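Local coordinates for PA0833-PD protein (Pseudomonas aeruginosa PAO1, PDB 6JFW), which probably binds peptidoglycan through this periplasmic OmpA C-like domain, and so is likely to tie the outer membrane to the cell wall, at residues N65-G71 with R106-M112; D115-A119 with N130-E134. One frame throughout, in Å; residues are numbered along the deposited sequence.

Contact 1. Residues N65-G71 with R106-M112; sequences NTIEIVG and RLSTRGM
Two neighbouring parallel strands, 65-71 and 107-111, pair here at one edge of the mixed beta-sheet, the second being an edge strand. Their short axes approach to 4.6 Å and run 15° apart. Both backbones are extended, and the register sets Ile67 beside Leu107, Ile69 beside Thr109 and Gly71 beside Gly111. Hydrogen bonds alternate in direction: Ile67 N to Arg106 O (3.1 Å), Ser108 N to Ile67 O (3.0 Å), Ile69 N to Ser108 O (2.8 Å), Arg110 N to Ile69 O (2.9 Å), Gly71 N to Arg110 O (2.9 Å) and Met112 N to Gly71 O (2.8 Å). Helix 79-99 links the strands in a beta-alpha-beta crossover, part of the OmpA C-like fold, and packs on the apolar face, where Ile69 and Thr109 meet Ala94. On that face Ile67 and Ile69, both mt rotamers, approach Leu107, with Ile67 CD1 3.7 Å from Leu107 CD1. The other face carries Glu68, Ser108, Val70 and Arg110. One water joins Glu68 OE2 (2.9 Å) to Ser108 OG (2.8 Å), while Glu68 OE1 is bonded to Asn136. At the start, Arg106 curls back, NH2 donating to Asn65 O (3.1 Å) with Ile67 CD1 over one guanidinium face; its NH1 and NH2 also reach the carbonyls of Phe59 and Tyr62, respectively, tying the residue before the edge strand to the C-terminal end of helix 49-61 and the residue that follows it.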
ATOM      1  N   ASN A  65       5.952  -5.511 -14.237  1.00 20.76           N
ATOM      2  CA  ASN A  65       5.850  -4.171 -13.680  1.00 19.35           C
ATOM      3  C   ASN A  65       6.754  -4.067 -12.461  1.00 19.09           C
ATOM      4  O   ASN A  65       7.159  -5.074 -11.875  1.00 21.05           O
ATOM      5  CB  ASN A  65       4.399  -3.798 -13.324  1.00 17.72           C
ATOM      6  CG  ASN A  65       3.695  -4.853 -12.491  1.00 23.17           C
ATOM      7  OD1 ASN A  65       4.250  -5.384 -11.530  1.00 19.57           O
ATOM      8  ND2 ASN A  65       2.452  -5.150 -12.853  1.00 21.77           N
ATOM      9  N   THR A  66       7.092  -2.830 -12.106  1.00 12.12           N
ATOM     10  CA  THR A  66       7.760  -2.557 -10.844  1.00 19.11           C
ATOM     11  C   THR A  66       6.721  -2.332  -9.761  1.00 14.43           C
ATOM     12  O   THR A  66       5.596  -1.899 -10.026  1.00 17.34           O
ATOM     13  CB  THR A  66       8.670  -1.329 -10.924  1.00 25.96           C
ATOM     14  OG1 THR A  66       7.887  -0.167 -11.227  1.00 22.77           O
ATOM     15  CG2 THR A  66       9.740  -1.516 -11.972  1.00 18.91           C
ATOM     16  N   ILE A  67       7.116  -2.619  -8.527  1.00 13.62           N
ATOM     17  CA  ILE A  67       6.243  -2.499  -7.371  1.00 12.57           C
ATOM     18  C   ILE A  67       6.846  -1.454  -6.446  1.00 18.23           C
ATOM     19  O   ILE A  67       7.963  -1.629  -5.945  1.00 18.70           O
ATOM     20  CB  ILE A  67       6.063  -3.850  -6.664  1.00 15.39           C
ATOM     21  CG1 ILE A  67       5.531  -4.876  -7.667  1.00 19.71           C
ATOM     22  CG2 ILE A  67       5.125  -3.712  -5.477  1.00 15.65           C
ATOM     23  CD1 ILE A  67       5.782  -6.313  -7.290  1.00 22.44           C
ATOM     24  N   GLU A  68       6.118  -0.358  -6.246  1.00 15.96           N
ATOM     25  CA  GLU A  68       6.554   0.750  -5.407  1.00 13.32           C
ATOM     26  C   GLU A  68       5.608   0.849  -4.221  1.00 17.33           C
ATOM     27  O   GLU A  68       4.412   1.102  -4.398  1.00 20.76           O
ATOM     28  CB  GLU A  68       6.566   2.060  -6.195  1.00 19.44           C
ATOM     29  CG  GLU A  68       7.469   3.120  -5.604  1.00 37.84           C
ATOM     30  CD  GLU A  68       6.924   4.526  -5.759  1.00 43.54           C
ATOM     31  OE1 GLU A  68       5.802   4.682  -6.282  1.00 33.75           O
ATOM     32  OE2 GLU A  68       7.624   5.480  -5.357  1.00 43.39           O
ATOM     33  N   ILE A  69       6.138   0.651  -3.019  1.00 12.35           N
ATOM     34  CA  ILE A  69       5.347   0.679  -1.794  1.00 12.24           C
ATOM     35  C   ILE A  69       5.649   1.983  -1.072  1.00 17.02           C
ATOM     36  O   ILE A  69       6.806   2.269  -0.743  1.00 14.42           O
ATOM     37  CB  ILE A  69       5.639  -0.538  -0.907  1.00 12.90           C
ATOM     38  CG1 ILE A  69       5.352  -1.822  -1.689  1.00 11.85           C
ATOM     39  CG2 ILE A  69       4.798  -0.484   0.359  1.00  8.62           C
ATOM     40  CD1 ILE A  69       5.990  -3.054  -1.101  1.00 13.55           C
ATOM     41  N   VAL A  70       4.612   2.778  -0.834  1.00 11.78           N
ATOM     42  CA  VAL A  70       4.763   4.127  -0.302  1.00 12.96           C
ATOM     43  C   VAL A  70       3.863   4.268   0.917  1.00 11.06           C
ATOM     44  O   VAL A  70       2.652   4.030   0.829  1.00 13.34           O
ATOM     45  CB  VAL A  70       4.422   5.195  -1.354  1.00 17.41           C
ATOM     46  CG1 VAL A  70       4.663   6.566  -0.791  1.00 18.30           C
ATOM     47  CG2 VAL A  70       5.245   4.985  -2.619  1.00 18.66           C
ATOM     48  N   GLY A  71       4.450   4.654   2.046  1.00 12.22           N
ATOM     49  CA  GLY A  71       3.703   4.898   3.263  1.00 12.64           C
ATOM     50  C   GLY A  71       3.373   6.372   3.423  1.00 14.06           C
ATOM     51  O   GLY A  71       4.140   7.242   3.018  1.00 16.10           O
ATOM     52  N   ARG A 106      12.202  -6.545  -7.220  1.00 17.21           N
ATOM     53  CA  ARG A 106      11.120  -5.837  -7.890  1.00 19.97           C
ATOM     54  C   ARG A 106      10.489  -4.755  -7.023  1.00 21.39           C
ATOM     55  O   ARG A 106       9.655  -3.991  -7.523  1.00 23.62           O
ATOM     56  CB  ARG A 106      10.039  -6.825  -8.336  1.00 17.19           C
ATOM     57  CG  ARG A 106      10.469  -7.727  -9.475  1.00 23.52           C
ATOM     58  CD  ARG A 106       9.339  -8.641  -9.895  1.00 22.79           C
ATOM     59  NE  ARG A 106       8.152  -7.889 -10.288  1.00 24.60           N
ATOM     60  CZ  ARG A 106       6.936  -8.414 -10.368  1.00 22.91           C
ATOM     61  NH1 ARG A 106       6.749  -9.694 -10.077  1.00 16.98           N
ATOM     62  NH2 ARG A 106       5.906  -7.662 -10.734  1.00 19.66           N
ATOM     63  N   LEU A 107      10.877  -4.661  -5.756  1.00 19.76           N
ATOM     64  CA  LEU A 107      10.228  -3.795  -4.783  1.00 19.21           C
ATOM     65  C   LEU A 107      11.104  -2.596  -4.451  1.00 20.63           C
ATOM     66  O   LEU A 107      12.327  -2.719  -4.337  1.00 20.75           O
ATOM     67  CB  LEU A 107       9.923  -4.560  -3.491  1.00 18.11           C
ATOM     68  CG  LEU A 107       8.611  -5.326  -3.336  1.00 25.73           C
ATOM     69  CD1 LEU A 107       8.252  -6.076  -4.599  1.00 30.35           C
ATOM     70  CD2 LEU A 107       8.731  -6.284  -2.169  1.00 23.97           C
ATOM     71  N   SER A 108      10.468  -1.441  -4.296  1.00 19.55           N
ATOM     72  CA  SER A 108      11.078  -0.282  -3.662  1.00 18.40           C
ATOM     73  C   SER A 108      10.079   0.281  -2.663  1.00 20.22           C
ATOM     74  O   SER A 108       8.866   0.176  -2.859  1.00 22.88           O
ATOM     75  CB  SER A 108      11.484   0.793  -4.683  1.00 22.12           C
ATOM     76  OG  SER A 108      10.350   1.399  -5.278  1.00 27.62           O
ATOM     77  N   THR A 109      10.587   0.843  -1.569  1.00 17.84           N
ATOM     78  CA  THR A 109       9.701   1.375  -0.542  1.00 21.97           C
ATOM     79  C   THR A 109      10.154   2.757  -0.110  1.00 26.28           C
ATOM     80  O   THR A 109      11.354   3.044  -0.046  1.00 23.46           O
ATOM     81  CB  THR A 109       9.616   0.468   0.695  1.00 28.82           C
ATOM     82  OG1 THR A 109      10.700   0.758   1.585  1.00 40.20           O
ATOM     83  CG2 THR A 109       9.665  -0.994   0.301  1.00 26.66           C
ATOM     84  N   ARG A 110       9.173   3.607   0.184  1.00 19.85           N
ATOM     85  CA  ARG A 110       9.400   4.942   0.706  1.00 25.80           C
ATOM     86  C   ARG A 110       8.398   5.218   1.811  1.00 24.93           C
ATOM     87  O   ARG A 110       7.313   4.630   1.851  1.00 19.97           O
ATOM     88  CB  ARG A 110       9.252   6.011  -0.380  1.00 22.76           C
ATOM     89  CG  ARG A 110       9.585   5.514  -1.763  1.00 36.95           C
ATOM     90  CD  ARG A 110       9.420   6.600  -2.812  1.00 40.44           C
ATOM     91  NE  ARG A 110       9.770   7.918  -2.304  1.00 51.72           N
ATOM     92  CZ  ARG A 110       8.941   8.957  -2.302  1.00 54.88           C
ATOM     93  NH1 ARG A 110       9.336  10.120  -1.821  1.00 48.85           N
ATOM     94  NH2 ARG A 110       7.716   8.831  -2.785  1.00 53.50           N
ATOM     95  N   GLY A 111       8.783   6.101   2.721  1.00 18.18           N
ATOM     96  CA  GLY A 111       7.846   6.821   3.562  1.00 15.48           C
ATOM     97  C   GLY A 111       7.751   8.239   3.027  1.00 31.86           C
ATOM     98  O   GLY A 111       8.759   8.819   2.613  1.00 30.26           O
ATOM     99  N   MET A 112       6.537   8.778   3.002  1.00 22.95           N
ATOM    100  CA  MET A 112       6.317  10.135   2.531  1.00 21.17           C
ATOM    101  C   MET A 112       5.741  11.040   3.601  1.00 21.26           C
ATOM    102  O   MET A 112       5.550  12.235   3.344  1.00 26.69           O
ATOM    103  CB  MET A 112       5.399  10.126   1.307  1.00 23.42           C
ATOM    104  CG  MET A 112       6.066   9.520   0.103  1.00 33.09           C
ATOM    105  SD  MET A 112       6.478  10.770  -1.110  1.00 56.71           S
ATOM    106  CE  MET A 112       4.907  10.905  -1.942  1.00 30.90           C
TER
HETATM  107  O   HOH W   1      10.153  -0.076  -7.710  1.00 26.16           O
HETATM  108  O   HOH W   2      10.213   4.229  -4.980  1.00 32.63           O

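Contact 2. Residues D115-A119 with N130-E134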
ATOM      1  N   ASP A 115       3.018  14.199   3.125  1.00 18.43           N
ATOM      2  CA  ASP A 115       2.906  14.714   1.768  1.00 18.47           C
ATOM      3  C   ASP A 115       1.821  13.973   0.992  1.00 19.18           C
ATOM      4  O   ASP A 115       1.460  12.834   1.299  1.00 18.89           O
ATOM      5  CB  ASP A 115       4.241  14.606   1.034  1.00 24.57           C
ATOM      6  CG  ASP A 115       5.289  15.545   1.592  1.00 35.71           C
ATOM      7  OD1 ASP A 115       4.910  16.604   2.136  1.00 35.46           O
ATOM      8  OD2 ASP A 115       6.492  15.226   1.485  1.00 39.47           O
ATOM      9  N   GLN A 116       1.310  14.646  -0.034  1.00 13.57           N
ATOM     10  CA  GLN A 116       0.230  14.139  -0.873  1.00 14.76           C
ATOM     11  C   GLN A 116      -0.955  13.582  -0.069  1.00 19.93           C
ATOM     12  O   GLN A 116      -1.316  12.415  -0.234  1.00 22.88           O
ATOM     13  CB  GLN A 116       0.755  13.082  -1.834  1.00 21.17           C
ATOM     14  CG  GLN A 116       1.901  13.524  -2.719  1.00 15.27           C
ATOM     15  CD  GLN A 116       2.344  12.425  -3.664  1.00 29.33           C
ATOM     16  OE1 GLN A 116       2.127  11.241  -3.401  1.00 22.30           O
ATOM     17  NE2 GLN A 116       2.967  12.809  -4.772  1.00 23.92           N
ATOM     18  N   PRO A 117      -1.569  14.391   0.791  1.00 18.39           N
ATOM     19  CA  PRO A 117      -2.791  13.916   1.455  1.00 18.42           C
ATOM     20  C   PRO A 117      -3.879  13.656   0.424  1.00 20.10           C
ATOM     21  O   PRO A 117      -3.995  14.371  -0.574  1.00 20.15           O
ATOM     22  CB  PRO A 117      -3.163  15.068   2.399  1.00 16.57           C
ATOM     23  CG  PRO A 117      -2.447  16.257   1.875  1.00 20.06           C
ATOM     24  CD  PRO A 117      -1.203  15.752   1.220  1.00 20.21           C
ATOM     25  N   ILE A 118      -4.660  12.596   0.649  1.00 19.17           N
ATOM     26  CA  ILE A 118      -5.812  12.338  -0.212  1.00 19.43           C
ATOM     27  C   ILE A 118      -7.090  12.932   0.356  1.00 24.90           C
ATOM     28  O   ILE A 118      -8.133  12.894  -0.315  1.00 22.78           O
ATOM     29  CB  ILE A 118      -6.030  10.833  -0.472  1.00 19.13           C
ATOM     30  CG1 ILE A 118      -6.181  10.061   0.841  1.00 18.49           C
ATOM     31  CG2 ILE A 118      -4.899  10.265  -1.320  1.00 24.92           C
ATOM     32  CD1 ILE A 118      -6.776   8.675   0.662  1.00 31.17           C
ATOM     33  N   ALA A 119      -7.043  13.483   1.566  1.00 19.66           N
ATOM     34  CA  ALA A 119      -8.200  14.098   2.195  1.00 19.04           C
ATOM     35  C   ALA A 119      -7.704  15.195   3.126  1.00 18.39           C
ATOM     36  O   ALA A 119      -6.500  15.367   3.328  1.00 17.97           O
ATOM     37  CB  ALA A 119      -9.045  13.065   2.947  1.00 23.48           C
ATOM     38  N   ASN A 130      -5.701   9.682   5.307  1.00 13.00           N
ATOM     39  CA  ASN A 130      -4.347   9.967   4.851  1.00 15.80           C
ATOM     40  C   ASN A 130      -3.346   8.956   5.394  1.00 13.78           C
ATOM     41  O   ASN A 130      -2.309   8.717   4.766  1.00 14.32           O
ATOM     42  CB  ASN A 130      -3.958  11.390   5.243  1.00 14.75           C
ATOM     43  CG  ASN A 130      -4.745  12.435   4.475  1.00 17.87           C
ATOM     44  OD1 ASN A 130      -5.161  12.198   3.341  1.00 19.69           O
ATOM     45  ND2 ASN A 130      -4.959  13.592   5.090  1.00 13.02           N
ATOM     46  N   ARG A 131      -3.635   8.352   6.544  1.00 12.57           N
ATOM     47  CA  ARG A 131      -2.812   7.265   7.067  1.00 13.58           C
ATOM     48  C   ARG A 131      -3.082   6.019   6.238  1.00 13.69           C
ATOM     49  O   ARG A 131      -4.107   5.355   6.402  1.00 15.07           O
ATOM     50  CB  ARG A 131      -3.111   7.020   8.540  1.00 13.24           C
ATOM     51  CG  ARG A 131      -2.662   8.137   9.453  1.00 20.58           C
ATOM     52  CD  ARG A 131      -2.780   7.715  10.903  1.00 23.74           C
ATOM     53  NE  ARG A 131      -4.165   7.451  11.274  1.00 18.49           N
ATOM     54  CZ  ARG A 131      -4.977   8.357  11.806  1.00 31.21           C
ATOM     55  NH1 ARG A 131      -6.226   8.032  12.115  1.00 29.40           N
ATOM     56  NH2 ARG A 131      -4.540   9.587  12.033  1.00 28.89           N
ATOM     57  N   ARG A 132      -2.154   5.694   5.344  1.00 14.11           N
ATOM     58  CA  ARG A 132      -2.376   4.632   4.377  1.00 14.12           C
ATOM     59  C   ARG A 132      -1.034   4.188   3.821  1.00 12.58           C
ATOM     60  O   ARG A 132      -0.024   4.885   3.953  1.00  9.27           O
ATOM     61  CB  ARG A 132      -3.284   5.104   3.238  1.00 13.32           C
ATOM     62  CG  ARG A 132      -2.556   5.999   2.243  1.00 14.14           C
ATOM     63  CD  ARG A 132      -3.409   7.163   1.770  1.00 17.02           C
ATOM     64  NE  ARG A 132      -2.762   7.888   0.679  1.00 17.34           N
ATOM     65  CZ  ARG A 132      -2.182   9.077   0.802  1.00 18.43           C
ATOM     66  NH1 ARG A 132      -2.166   9.697   1.974  1.00 13.99           N
ATOM     67  NH2 ARG A 132      -1.617   9.651  -0.253  1.00 16.65           N
ATOM     68  N   VAL A 133      -1.042   3.019   3.191  1.00 10.59           N
ATOM     69  CA  VAL A 133       0.070   2.547   2.376  1.00 11.51           C
ATOM     70  C   VAL A 133      -0.446   2.374   0.957  1.00 14.44           C
ATOM     71  O   VAL A 133      -1.535   1.827   0.751  1.00 15.44           O
ATOM     72  CB  VAL A 133       0.666   1.234   2.915  1.00 13.42           C
ATOM     73  CG1 VAL A 133       1.566   0.590   1.870  1.00 14.86           C
ATOM     74  CG2 VAL A 133       1.449   1.495   4.191  1.00 12.87           C
ATOM     75  N   GLU A 134       0.320   2.861  -0.013  1.00 14.26           N
ATOM     76  CA  GLU A 134      -0.030   2.756  -1.420  1.00 12.40           C
ATOM     77  C   GLU A 134       0.958   1.837  -2.125  1.00 14.91           C
ATOM     78  O   GLU A 134       2.168   1.913  -1.891  1.00 15.32           O
ATOM     79  CB  GLU A 134      -0.044   4.137  -2.086  1.00 15.07           C
ATOM     80  CG  GLU A 134      -1.143   5.041  -1.551  1.00 16.88           C
ATOM     81  CD  GLU A 134      -1.229   6.386  -2.254  1.00 24.10           C
ATOM     82  OE1 GLU A 134      -0.457   6.624  -3.207  1.00 19.62           O
ATOM     83  OE2 GLU A 134      -2.094   7.200  -1.859  1.00 20.45           O
TER
HETATM   84  O   HOH W   3      -0.409  12.039   3.227  1.00 17.88           O
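Hydrogen bonds from two side chains of 130-134 hold the irregular loop 115-119. Asn130, the last residue of helix 124-130, reads the loop backbone with its amide: OD1 accepts from Ala119 N (2.9 Å) and, more weakly, from Ile118 N (2.8 Å), while ND2 donates to Ala119 O (2.9 Å). Donor and acceptor of one carboxamide thus serve both polar backbone atoms of Ala119. Arg132 grips the preceding part of the loop, its NH2 donating to Gln116 O (2.8 Å). A water 2.8 Å from Asp115 O accepts from Arg132 NH1 (3.2 Å).

Charge and local bonds fix the guanidinium. Glu134, two residues along the same strand, forms a salt bridge through OE2 to Arg132 NE (2.7 Å), and OE2 also accepts from Arg132 NH2 (3.0 Å). Arg132 NH1 turns back to Asn130 O (3.0 Å), and Tyr72 adds a cation-pi contact.

Van der Waals contact is modest. Ile118 CG2 lies over one face of the guanidinium, 3.5 Å from Arg132 NH2, and Pro117 CB is 3.6 Å from Asn130 ND2. Arg131 forms a salt bridge with Asp74, which probably corresponds to the aspartate that binds diaminopimelate in OmpA C-like relatives; the family's arginine partner comes from the helix after strand 65-72. Asp74 would place this junction of helix and strand beside the peptidoglycan-binding pocket.

Overall arrangement
Contact 1 closes before contact 2 opens along the chain, and their centres lie 14 Å apart. They meet in the sheet, where strand 65-72 runs between the parallel edge strand 107-111 and the antiparallel strand 132-139. Val70 O and Glu134 N, 2.7 Å apart, probably share a hydrogen bond, and Ile69 CG2 packs 3.7 Å from Val133 CG1. Contact 1 lies on the beta-alpha-beta unit and pairs strand 65-72 with the edge strand, whereas contact 2 ties the 115-119 loop, which follows that edge strand, to the end of helix 124-130 and the start of strand 132-139. Both belong to this OmpA C-like domain, whose pocket probably receives peptidoglycan.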